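PDB 2VTC: AA9 family lytic polysaccharide monooxygenase cel61B from Hypocrea jecorina, which cleaves crystalline and amorphous polysaccharides such as cellulose by copper-dependent oxidation of their glycosidic bonds, using a reductant and oxygen or hydrogen peroxide as cosubstrate. Local coordinates for residues Q34-K44 against F50-L61. Numbering follows the deposited sequence.
Sequences QGFILDYYYQK and FPNVAGWYAEDL
The ring of Phe36 fills a hollow made by the chain of 50-61, a clear example of how a long loop can be moulded against one aromatic plug, over a face and at an edge. With CG anti to the backbone N (chi1 -177°), the ring lies against the backbone at Tyr57, whose CA sits 3.8 Å from the Phe36 ring centroid, almost straight above one face. The rim of Phe36 meets the face of Phe50 in an offset edge-to-face pair, the planes 86° apart, and Tyr57 CD1 comes within 3.6 Å of Phe36 CE1 to complete the aromatic cluster. Trimmed to an alanine here, the plug is likely to leave a gap beside Tyr57 CA and to take from the Phe50 face the edge that now rests on it. Gly55 suits the tight approach of the backbones: a side chain there would run into Phe36 N.

The helix offers flat rings, and the loop sets bumps on them. Pro51 lies over one face of Tyr40, while Ile37, from just before the helix, covers the opposite one, so this ring is sandwiched. Farther along, Leu61 CD2 sits over the centre of the Tyr41 ring in a CH-pi contact, 3.5 Å from its centroid. Lys44 lays its aliphatic chain along Phe50 and Tyr57, its CD 3.7 Å from Tyr57 CE1. The Tyr57 hydroxyl donates to the anti lone pair of Glu59 OE2, and Glu59 OE1 is held by Asn81. Water joins Gln34 O to Ala54 N and Tyr42 OH to Leu61 O.

The contact thus packs the lead-in to helix 38-47 and its first turns against the loop that follows the helix. Strand 22-28 touches Ile37 and Leu38, and backbone bonds tie Ala54 and Trp56 to strand 193-204.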
# COMPACT_ATOMS: atom_id res chain seq x y z
N GLN A 34 11.85 7.15 8.20
CA GLN A 34 11.65 5.93 8.97
C GLN A 34 10.20 5.43 8.87
O GLN A 34 9.26 6.22 9.03
CB GLN A 34 12.05 6.14 10.44
CG GLN A 34 12.03 4.89 11.30
CD GLN A 34 12.93 3.80 10.76
OE1 GLN A 34 12.48 2.66 10.54
NE2 GLN A 34 14.18 4.14 10.51
N GLY A 35 10.03 4.14 8.57
CA GLY A 35 8.70 3.51 8.57
C GLY A 35 8.43 2.75 9.84
O GLY A 35 9.28 2.72 10.75
N PHE A 36 7.25 2.13 9.93
CA PHE A 36 6.95 1.30 11.09
C PHE A 36 7.62 -0.05 10.92
O PHE A 36 7.48 -0.71 9.88
CB PHE A 36 5.44 1.12 11.29
CG PHE A 36 5.08 0.33 12.52
CD1 PHE A 36 5.01 0.97 13.77
CD2 PHE A 36 4.84 -1.03 12.45
CE1 PHE A 36 4.67 0.24 14.92
CE2 PHE A 36 4.51 -1.77 13.60
CZ PHE A 36 4.44 -1.12 14.84
N ILE A 37 8.35 -0.47 11.95
CA ILE A 37 8.97 -1.80 11.96
C ILE A 37 8.42 -2.68 13.08
O ILE A 37 7.95 -2.18 14.11
CB ILE A 37 10.52 -1.71 12.03
CG1 ILE A 37 10.96 -1.06 13.35
CG2 ILE A 37 11.05 -0.97 10.82
CD1 ILE A 37 12.48 -0.91 13.51
N LEU A 38 8.49 -3.99 12.90
CA LEU A 38 7.95 -4.92 13.87
C LEU A 38 8.53 -4.77 15.30
O LEU A 38 7.82 -5.04 16.28
CB LEU A 38 8.14 -6.36 13.36
CG LEU A 38 7.35 -7.46 14.08
CD1 LEU A 38 5.85 -7.20 14.09
CD2 LEU A 38 7.69 -8.81 13.42
N ASP A 39 9.79 -4.37 15.41
CA ASP A 39 10.43 -4.12 16.72
C ASP A 39 9.66 -3.13 17.60
O ASP A 39 9.59 -3.29 18.82
CB ASP A 39 11.88 -3.64 16.55
CG ASP A 39 12.83 -4.77 16.19
OD1 ASP A 39 12.41 -5.95 16.26
OD2 ASP A 39 14.00 -4.49 15.84
N TYR A 40 9.07 -2.12 16.96
CA TYR A 40 8.25 -1.12 17.65
C TYR A 40 6.99 -1.70 18.29
O TYR A 40 6.53 -1.21 19.33
CB TYR A 40 7.85 0.00 16.70
CG TYR A 40 8.98 0.78 16.05
CD1 TYR A 40 10.30 0.73 16.54
CD2 TYR A 40 8.72 1.62 14.97
CE1 TYR A 40 11.32 1.46 15.93
CE2 TYR A 40 9.71 2.35 14.36
CZ TYR A 40 11.01 2.28 14.84
OH TYR A 40 11.99 3.01 14.21
N TYR A 41 6.40 -2.72 17.66
CA TYR A 41 5.25 -3.39 18.26
C TYR A 41 5.63 -3.98 19.60
O TYR A 41 4.87 -3.91 20.57
CB TYR A 41 4.65 -4.48 17.34
CG TYR A 41 3.68 -5.37 18.08
CD1 TYR A 41 2.33 -5.02 18.17
CD2 TYR A 41 4.11 -6.54 18.73
CE1 TYR A 41 1.44 -5.81 18.87
CE2 TYR A 41 3.21 -7.34 19.43
CZ TYR A 41 1.88 -6.97 19.50
OH TYR A 41 0.97 -7.75 20.18
N TYR A 42 6.83 -4.57 19.65
CA TYR A 42 7.30 -5.23 20.87
C TYR A 42 7.77 -4.21 21.91
O TYR A 42 7.52 -4.41 23.11
CB TYR A 42 8.35 -6.32 20.53
CG TYR A 42 7.71 -7.53 19.88
CD1 TYR A 42 6.92 -8.40 20.62
CD2 TYR A 42 7.87 -7.78 18.51
CE1 TYR A 42 6.29 -9.51 20.02
CE2 TYR A 42 7.26 -8.89 17.90
CZ TYR A 42 6.47 -9.75 18.66
OH TYR A 42 5.86 -10.85 18.09
N GLN A 43 8.39 -3.12 21.46
CA GLN A 43 8.65 -1.96 22.32
C GLN A 43 7.37 -1.55 23.05
O GLN A 43 7.37 -1.38 24.27
CB GLN A 43 9.16 -0.77 21.51
CG GLN A 43 10.67 -0.69 21.29
CD GLN A 43 11.15 0.74 21.08
OE1 GLN A 43 10.88 1.63 21.90
NE2 GLN A 43 11.87 0.97 19.99
N LYS A 44 6.28 -1.39 22.29
CA LYS A 44 5.02 -0.96 22.87
C LYS A 44 4.46 -1.96 23.88
O LYS A 44 3.95 -1.57 24.93
CB LYS A 44 3.98 -0.65 21.77
CG LYS A 44 2.70 -0.03 22.33
CD LYS A 44 1.69 0.31 21.26
CE LYS A 44 0.56 1.16 21.82
NZ LYS A 44 -0.41 0.34 22.58
N PHE A 50 6.63 3.75 21.78
CA PHE A 50 7.60 3.43 20.72
C PHE A 50 7.87 4.70 19.90
O PHE A 50 7.12 5.67 20.05
CB PHE A 50 7.09 2.28 19.82
CG PHE A 50 5.87 2.62 19.02
CD1 PHE A 50 6.00 3.06 17.69
CD2 PHE A 50 4.60 2.49 19.57
CE1 PHE A 50 4.87 3.37 16.94
CE2 PHE A 50 3.46 2.81 18.82
CZ PHE A 50 3.60 3.25 17.50
N PRO A 51 8.95 4.72 19.07
CA PRO A 51 9.32 5.91 18.30
C PRO A 51 8.20 6.45 17.42
O PRO A 51 7.41 5.68 16.86
CB PRO A 51 10.48 5.42 17.42
CG PRO A 51 11.09 4.35 18.24
CD PRO A 51 9.91 3.63 18.83
N ASN A 52 8.12 7.77 17.32
CA ASN A 52 7.08 8.43 16.52
C ASN A 52 7.48 8.44 15.06
O ASN A 52 8.48 9.06 14.70
CB ASN A 52 6.80 9.85 17.05
CG ASN A 52 6.29 9.84 18.47
OD1 ASN A 52 5.43 9.02 18.84
ND2 ASN A 52 6.84 10.74 19.30
N VAL A 53 6.72 7.73 14.22
CA VAL A 53 7.05 7.60 12.80
C VAL A 53 5.84 7.84 11.89
O VAL A 53 4.71 7.85 12.36
CB VAL A 53 7.67 6.20 12.48
CG1 VAL A 53 9.01 6.03 13.21
CG2 VAL A 53 6.69 5.06 12.80
N ALA A 54 6.12 8.05 10.60
CA ALA A 54 5.09 8.28 9.58
C ALA A 54 4.36 7.00 9.14
O ALA A 54 3.24 7.05 8.63
CB ALA A 54 5.69 8.96 8.38
N GLY A 55 5.01 5.84 9.29
CA GLY A 55 4.37 4.58 8.94
C GLY A 55 3.34 4.19 9.99
O GLY A 55 3.57 4.42 11.19
N TRP A 56 2.23 3.60 9.55
CA TRP A 56 1.17 3.20 10.48
C TRP A 56 1.58 2.03 11.38
O TRP A 56 2.25 1.09 10.94
CB TRP A 56 -0.12 2.89 9.72
CG TRP A 56 -0.87 4.11 9.24
CD1 TRP A 56 -0.33 5.23 8.67
CD2 TRP A 56 -2.30 4.31 9.26
NE1 TRP A 56 -1.35 6.14 8.34
CE2 TRP A 56 -2.55 5.60 8.71
CE3 TRP A 56 -3.38 3.54 9.72
CZ2 TRP A 56 -3.84 6.13 8.59
CZ3 TRP A 56 -4.69 4.08 9.61
CH2 TRP A 56 -4.89 5.36 9.03
N TYR A 57 1.18 2.10 12.64
CA TYR A 57 1.22 0.93 13.51
C TYR A 57 0.29 -0.18 12.99
O TYR A 57 -0.84 0.07 12.54
CB TYR A 57 0.83 1.40 14.93
CG TYR A 57 0.64 0.32 15.97
CD1 TYR A 57 1.68 -0.01 16.84
CD2 TYR A 57 -0.60 -0.33 16.13
CE1 TYR A 57 1.50 -0.98 17.83
CE2 TYR A 57 -0.79 -1.29 17.12
CZ TYR A 57 0.27 -1.62 17.95
OH TYR A 57 0.09 -2.57 18.90
N ALA A 58 0.76 -1.43 13.04
CA ALA A 58 -0.05 -2.58 12.68
C ALA A 58 0.36 -3.82 13.47
O ALA A 58 1.48 -3.89 13.95
CB ALA A 58 0.01 -2.83 11.15
N GLU A 59 -0.53 -4.79 13.61
CA GLU A 59 -0.29 -5.88 14.55
C GLU A 59 -0.22 -7.27 13.92
O GLU A 59 -0.55 -8.25 14.59
CB GLU A 59 -1.37 -5.89 15.65
CG GLU A 59 -1.41 -4.61 16.49
CD GLU A 59 -2.29 -4.70 17.72
OE1 GLU A 59 -3.23 -5.51 17.76
OE2 GLU A 59 -2.04 -3.92 18.65
N ASP A 60 0.16 -7.35 12.63
CA ASP A 60 0.44 -8.68 12.04
C ASP A 60 1.90 -9.07 12.30
O ASP A 60 2.83 -8.57 11.67
CB ASP A 60 0.09 -8.71 10.54
CG ASP A 60 0.09 -10.13 9.99
OD1 ASP A 60 1.07 -10.86 10.28
OD2 ASP A 60 -0.89 -10.49 9.29
N LEU A 61 2.08 -9.96 13.28
CA LEU A 61 3.40 -10.19 13.89
C LEU A 61 4.39 -11.01 13.02
O LEU A 61 5.57 -11.17 13.35
CB LEU A 61 3.23 -10.77 15.30
CG LEU A 61 2.24 -10.05 16.25
CD1 LEU A 61 2.42 -10.51 17.69
CD2 LEU A 61 2.44 -8.55 16.18
O HOH W 1 8.89 8.67 10.02
O HOH W 2 7.16 -11.38 15.53